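Mirolysin (Tannerella forsythia, PDB 6R7V) cleaves proteins as a zinc metallopeptidase of the pappalysin family, captured here as a zymogen whose catalytic zinc is blocked by a prosegment cysteine. Local coordinates at residues P198-T204 with T270-N276; N98-E102 with R285-L289. The protein carries 1 engineered substitution. All coordinates share one frame; numbering follows the deposited sequence.

Contact 1: residues P198-T204 with T270-N276; sequences PYDKGRT and TYDACMN
Asp272 OD2 is gripped by two backbone N-H groups of 198-204, one in the loop and one at the start of helix 203-212, with Lys201 N at 2.9 Å and Arg203 N at 3.1 Å. The two donors use different approaches: Lys201 N arrives on the anti side of OD2, close to the carboxylate plane, whereas Arg203 N comes from above it, 69° out. A water lies 2.7 Å from OD2 and also accepts from Thr204 N. With CG anti to its carbonyl carbon (chi1 -73°), Asp272 sets its carboxylate against the N-H groups of Lys201 and Arg203, while OD1 faces the edge of the Tyr199 ring, 3.4 Å from CD1, and forms a salt bridge with Arg4. In the reverse direction Arg203, bent at chi2, brings NH1 to Asp272 O at 2.9 Å in a weak bond, its guanidinium held further by Asp77 and Asp84. At the other end Pro198 CB sits almost centrally over one face of Tyr271, 3.6 Å from the ring centroid, a CH-pi contact. Tyr271 in turn presents its edge to Tyr199 in an offset edge-to-face pair, planes 83° apart. Gly202 is the N-cap of the helix that supplies the zinc ligands His207 and His211, and Arg4 lies two residues before the zinc ligand Cys6: the setting is that of a cysteine-switch metzincin zymogen.

Contact 2: residues N98-E102 with R285-L289; sequences NANIE and RMRSL
Arg287 NH1 bridges two successive carbonyls of the segment leading into strand 101-105. The firmer bond goes to Ala99 O, at 2.9 Å with an N-H...O angle of 150°; the second, to Asn100 O at 3.0 Å, is weak, although that oxygen lies in the guanidinium plane. The arginine chain runs straight through chi2 and turns at chi3 (60°), which carries CD past Ala99 O at 3.4 Å and brings NH1 between the two acceptors. NH2 donates to the carbonyls of Pro41 and Ser43, so one guanidinium ties together two neighbouring pieces of backbone. The Asn100 amide lies nearly parallel to this buried group, the planes 6° apart, and is held through OD1 by Thr44; Asn100 itself is partly exposed and forms the solvent side. By contrast, the buried apolar side is looser in distance: Met286 CE meets Ala99 CB at 4.2 Å and Met286 CB meets Ile101 CD1 at 4.3 Å, with Phe78 and Leu213 also against the methionine. The polar grip and the apolar contacts together set the end of helix 280-288 against the start of a strand paired in parallel with 45-55, an example of helix-on-sheet packing in the metzincin catalytic domain.

Contact 1 and contact 2 lie on different parts of the catalytic domain, their centres 21 Å and their nearest atoms about 9 Å apart, without touching. Along the chain they are nested: the loop closed by 98-102 with 285-289 contains both segments of contact 1, and the zinc-binding histidines lie within it. Contact 1 is the nearer to the metal, with the Thr204 side chain about 8 Å from the zinc, against about 12 Å for Met286 in contact 2. Segment 270-276 leads directly toward helix 280-288, so one short run of chain passes from the neighbourhood of the latency segment to the helix that meets the large sheet.

Contact 1: residues P198-T204 with T270-N276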
loop_
_atom_site.group_PDB
_atom_site.type_symbol
_atom_site.label_atom_id
_atom_site.label_comp_id
_atom_site.label_asym_id
_atom_site.label_seq_id
_atom_site.Cartn_x
_atom_site.Cartn_y
_atom_site.Cartn_z
ATOM N N PRO A 198 -5.327 17.609 3.119
ATOM C CA PRO A 198 -5.521 16.718 4.273
ATOM C C PRO A 198 -4.846 15.336 4.141
ATOM O O PRO A 198 -5.162 14.429 4.919
ATOM C CB PRO A 198 -7.044 16.596 4.327
ATOM C CG PRO A 198 -7.440 16.578 2.881
ATOM C CD PRO A 198 -6.469 17.511 2.181
ATOM N N TYR A 199 -3.945 15.163 3.184
ATOM C CA TYR A 199 -3.234 13.899 3.011
ATOM C C TYR A 199 -1.770 14.165 3.316
ATOM O O TYR A 199 -0.896 14.124 2.446
ATOM C CB TYR A 199 -3.487 13.294 1.603
ATOM C CG TYR A 199 -4.961 13.220 1.278
ATOM C CD1 TYR A 199 -5.783 12.279 1.890
ATOM C CD2 TYR A 199 -5.542 14.109 0.379
ATOM C CE1 TYR A 199 -7.143 12.227 1.623
ATOM C CE2 TYR A 199 -6.905 14.056 0.091
ATOM C CZ TYR A 199 -7.701 13.112 0.716
ATOM O OH TYR A 199 -9.046 13.043 0.433
ATOM N N ASP A 200 -1.520 14.521 4.584
ATOM C CA ASP A 200 -0.215 14.980 5.057
ATOM C C ASP A 200 0.298 14.195 6.263
ATOM O O ASP A 200 1.169 14.693 6.969
ATOM C CB ASP A 200 -0.265 16.478 5.405
ATOM C CG ASP A 200 -1.272 16.835 6.486
ATOM O OD1 ASP A 200 -2.190 16.006 6.764
ATOM O OD2 ASP A 200 -1.200 17.965 7.003
ATOM N N LYS A 201 -0.216 12.961 6.497
ATOM C CA LYS A 201 0.294 12.151 7.604
ATOM C C LYS A 201 0.903 10.843 7.096
ATOM O O LYS A 201 1.172 9.946 7.905
ATOM C CB LYS A 201 -0.785 11.875 8.676
ATOM C CG LYS A 201 -1.452 13.128 9.250
ATOM C CD LYS A 201 -0.443 13.933 10.039
ATOM C CE LYS A 201 -0.999 15.211 10.634
ATOM N NZ LYS A 201 0.082 15.904 11.363
ATOM N N GLY A 202 1.179 10.771 5.785
ATOM C CA GLY A 202 1.835 9.611 5.190
ATOM C C GLY A 202 0.951 8.402 5.016
ATOM O O GLY A 202 1.473 7.306 4.739
ATOM N N ARG A 203 -0.389 8.578 5.105
ATOM C CA ARG A 203 -1.256 7.401 4.978
ATOM C C ARG A 203 -1.551 7.014 3.533
ATOM O O ARG A 203 -2.061 5.924 3.307
ATOM C CB ARG A 203 -2.570 7.560 5.770
ATOM C CG ARG A 203 -2.485 6.980 7.168
ATOM C CD ARG A 203 -1.467 7.672 8.070
ATOM N NE ARG A 203 -1.311 6.926 9.320
ATOM C CZ ARG A 203 -1.962 7.216 10.439
ATOM N NH1 ARG A 203 -2.845 8.213 10.466
ATOM N NH2 ARG A 203 -1.777 6.482 11.529
ATOM N N THR A 204 -1.279 7.863 2.552
ATOM C CA THR A 204 -1.445 7.452 1.154
ATOM C C THR A 204 -0.519 6.245 0.916
ATOM O O THR A 204 -0.931 5.233 0.329
ATOM C CB THR A 204 -1.184 8.612 0.181
ATOM O OG1 THR A 204 -2.114 9.659 0.485
ATOM C CG2 THR A 204 -1.358 8.197 -1.263
ATOM N N THR A 270 -10.779 7.779 3.622
ATOM C CA THR A 270 -10.845 8.890 4.556
ATOM C C THR A 270 -9.521 9.684 4.649
ATOM O O THR A 270 -8.472 9.218 4.173
ATOM C CB THR A 270 -11.265 8.365 5.921
ATOM O OG1 THR A 270 -10.508 7.206 6.211
ATOM C CG2 THR A 270 -12.752 8.023 5.962
ATOM N N TYR A 271 -9.576 10.874 5.268
ATOM C CA TYR A 271 -8.402 11.720 5.489
ATOM C C TYR A 271 -7.354 11.007 6.306
ATOM O O TYR A 271 -7.701 10.238 7.194
ATOM C CB TYR A 271 -8.776 12.986 6.248
ATOM C CG TYR A 271 -9.578 14.028 5.516
ATOM C CD1 TYR A 271 -9.693 14.007 4.124
ATOM C CD2 TYR A 271 -10.161 15.079 6.203
ATOM C CE1 TYR A 271 -10.400 15.006 3.443
ATOM C CE2 TYR A 271 -10.846 16.088 5.537
ATOM C CZ TYR A 271 -10.974 16.041 4.159
ATOM O OH TYR A 271 -11.689 17.047 3.538
ATOM N N ASP A 272 -6.076 11.302 6.055
ATOM C CA ASP A 272 -5.015 10.648 6.795
ATOM C C ASP A 272 -5.135 10.695 8.316
ATOM O O ASP A 272 -4.832 9.695 8.986
ATOM C CB ASP A 272 -3.694 11.307 6.461
ATOM C CG ASP A 272 -3.107 11.032 5.093
ATOM O OD1 ASP A 272 -3.863 10.633 4.180
ATOM O OD2 ASP A 272 -1.907 11.243 4.929
ATOM N N ALA A 273 -5.495 11.861 8.874
ATOM C CA ALA A 273 -5.567 12.018 10.324
ATOM C C ALA A 273 -6.765 11.288 10.946
ATOM O O ALA A 273 -6.815 11.178 12.178
ATOM C CB ALA A 273 -5.599 13.492 10.695
ATOM N N CYS A 274 -7.689 10.792 10.122
ATOM C CA CYS A 274 -8.830 10.104 10.706
ATOM C C CYS A 274 -8.708 8.571 10.528
ATOM O O CYS A 274 -9.568 7.841 11.007
ATOM C CB CYS A 274 -10.128 10.683 10.163
ATOM S SG CYS A 274 -10.252 12.475 10.433
ATOM N N MET A 275 -7.581 8.080 9.971
ATOM C CA MET A 275 -7.261 6.665 9.892
ATOM C C MET A 275 -6.392 6.251 11.051
ATOM O O MET A 275 -5.540 7.027 11.505
ATOM C CB MET A 275 -6.505 6.341 8.617
ATOM C CG MET A 275 -7.295 6.590 7.398
ATOM S SD MET A 275 -6.279 6.277 5.927
ATOM C CE MET A 275 -7.637 5.917 4.768
ATOM N N ASN A 276 -6.520 5.000 11.495
ATOM C CA ASN A 276 -5.676 4.604 12.618
ATOM C C ASN A 276 -5.605 3.085 12.860
ATOM O O ASN A 276 -5.048 2.692 13.887
ATOM C CB ASN A 276 -6.109 5.320 13.926
ATOM C CG ASN A 276 -7.596 5.218 14.131
ATOM O OD1 ASN A 276 -8.140 4.120 14.185
ATOM N ND2 ASN A 276 -8.292 6.362 14.199
HETATM O O HOH W 1 -5.865 14.371 7.554
HETATM O O HOH W 2 -0.741 10.735 2.576
#

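Contact 2: residues N98-E102 with R285-L289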
loop_
_atom_site.group_PDB
_atom_site.type_symbol
_atom_site.label_atom_id
_atom_site.label_comp_id
_atom_site.label_asym_id
_atom_site.label_seq_id
_atom_site.Cartn_x
_atom_site.Cartn_y
_atom_site.Cartn_z
ATOM N N ASN A 98 -1.443 -5.717 14.618
ATOM C CA ASN A 98 -0.037 -5.342 14.656
ATOM C C ASN A 98 0.605 -6.211 13.592
ATOM O O ASN A 98 0.740 -7.406 13.821
ATOM C CB ASN A 98 0.505 -5.649 16.049
ATOM C CG ASN A 98 1.975 -5.414 16.201
ATOM O OD1 ASN A 98 2.716 -5.239 15.223
ATOM N ND2 ASN A 98 2.409 -5.422 17.461
ATOM N N ALA A 99 0.942 -5.641 12.424
ATOM C CA ALA A 99 1.420 -6.475 11.324
ATOM C C ALA A 99 2.774 -7.051 11.572
ATOM O O ALA A 99 3.140 -8.010 10.907
ATOM C CB ALA A 99 1.448 -5.679 10.022
ATOM N N ASN A 100 3.569 -6.454 12.479
ATOM C CA ASN A 100 4.914 -6.947 12.761
ATOM C C ASN A 100 5.726 -7.034 11.453
ATOM O O ASN A 100 6.435 -8.016 11.157
ATOM C CB ASN A 100 4.867 -8.265 13.536
ATOM C CG ASN A 100 6.216 -8.767 14.010
ATOM O OD1 ASN A 100 7.158 -7.991 14.199
ATOM N ND2 ASN A 100 6.327 -10.073 14.176
ATOM N N ILE A 101 5.596 -5.966 10.648
ATOM C CA ILE A 101 6.343 -5.755 9.420
ATOM C C ILE A 101 7.113 -4.454 9.609
ATOM O O ILE A 101 6.515 -3.429 9.960
ATOM C CB ILE A 101 5.383 -5.695 8.197
ATOM C CG1 ILE A 101 4.651 -7.024 8.008
ATOM C CG2 ILE A 101 6.167 -5.340 6.923
ATOM C CD1 ILE A 101 3.536 -7.011 6.899
ATOM N N GLU A 102 8.423 -4.500 9.341
ATOM C CA GLU A 102 9.346 -3.361 9.386
ATOM C C GLU A 102 9.796 -2.957 8.009
ATOM O O GLU A 102 9.984 -3.825 7.159
ATOM C CB GLU A 102 10.641 -3.748 10.138
ATOM C CG GLU A 102 10.595 -3.830 11.630
ATOM C CD GLU A 102 11.880 -4.398 12.213
ATOM O OE1 GLU A 102 12.866 -4.629 11.476
ATOM O OE2 GLU A 102 11.859 -4.691 13.414
ATOM N N ARG A 285 -3.587 -11.594 6.233
ATOM C CA ARG A 285 -3.496 -11.661 4.792
ATOM C C ARG A 285 -2.141 -11.118 4.321
ATOM O O ARG A 285 -1.510 -11.716 3.446
ATOM C CB ARG A 285 -4.656 -10.887 4.165
ATOM C CG ARG A 285 -4.554 -10.713 2.669
ATOM C CD ARG A 285 -4.550 -12.016 1.907
ATOM N NE ARG A 285 -5.871 -12.596 1.857
ATOM C CZ ARG A 285 -6.616 -12.669 0.762
ATOM N NH1 ARG A 285 -6.128 -12.288 -0.409
ATOM N NH2 ARG A 285 -7.826 -13.180 0.819
ATOM N N MET A 286 -1.705 -9.985 4.872
ATOM C CA MET A 286 -0.428 -9.383 4.448
ATOM C C MET A 286 0.755 -10.283 4.795
ATOM O O MET A 286 1.631 -10.519 3.954
ATOM C CB MET A 286 -0.272 -8.007 5.125
ATOM C CG MET A 286 -1.317 -7.011 4.614
ATOM S SD MET A 286 -0.912 -5.297 5.089
ATOM C CE MET A 286 -1.335 -5.362 6.867
ATOM N N ARG A 287 0.759 -10.855 6.003
ATOM C CA ARG A 287 1.894 -11.673 6.396
ATOM C C ARG A 287 1.982 -12.992 5.632
ATOM O O ARG A 287 3.076 -13.554 5.469
ATOM C CB ARG A 287 1.835 -11.986 7.886
ATOM C CG ARG A 287 2.018 -10.720 8.746
ATOM C CD ARG A 287 1.959 -11.086 10.228
ATOM N NE ARG A 287 3.006 -12.033 10.626
ATOM C CZ ARG A 287 4.279 -11.709 10.840
ATOM N NH1 ARG A 287 4.682 -10.439 10.738
ATOM N NH2 ARG A 287 5.164 -12.648 11.168
ATOM N N SER A 288 0.819 -13.465 5.156
ATOM C CA SER A 288 0.751 -14.738 4.428
ATOM C C SER A 288 1.600 -14.728 3.150
ATOM O O SER A 288 2.052 -15.800 2.718
ATOM C CB SER A 288 -0.697 -15.098 4.101
ATOM O OG SER A 288 -1.235 -14.312 3.051
ATOM N N LEU A 289 1.871 -13.549 2.587
ATOM C CA LEU A 289 2.692 -13.438 1.361
ATOM C C LEU A 289 4.137 -13.798 1.616
ATOM O O LEU A 289 4.886 -13.998 0.660
ATOM C CB LEU A 289 2.622 -12.016 0.801
ATOM C CG LEU A 289 1.242 -11.501 0.422
ATOM C CD1 LEU A 289 1.312 -10.050 0.060
ATOM C CD2 LEU A 289 0.653 -12.260 -0.765
#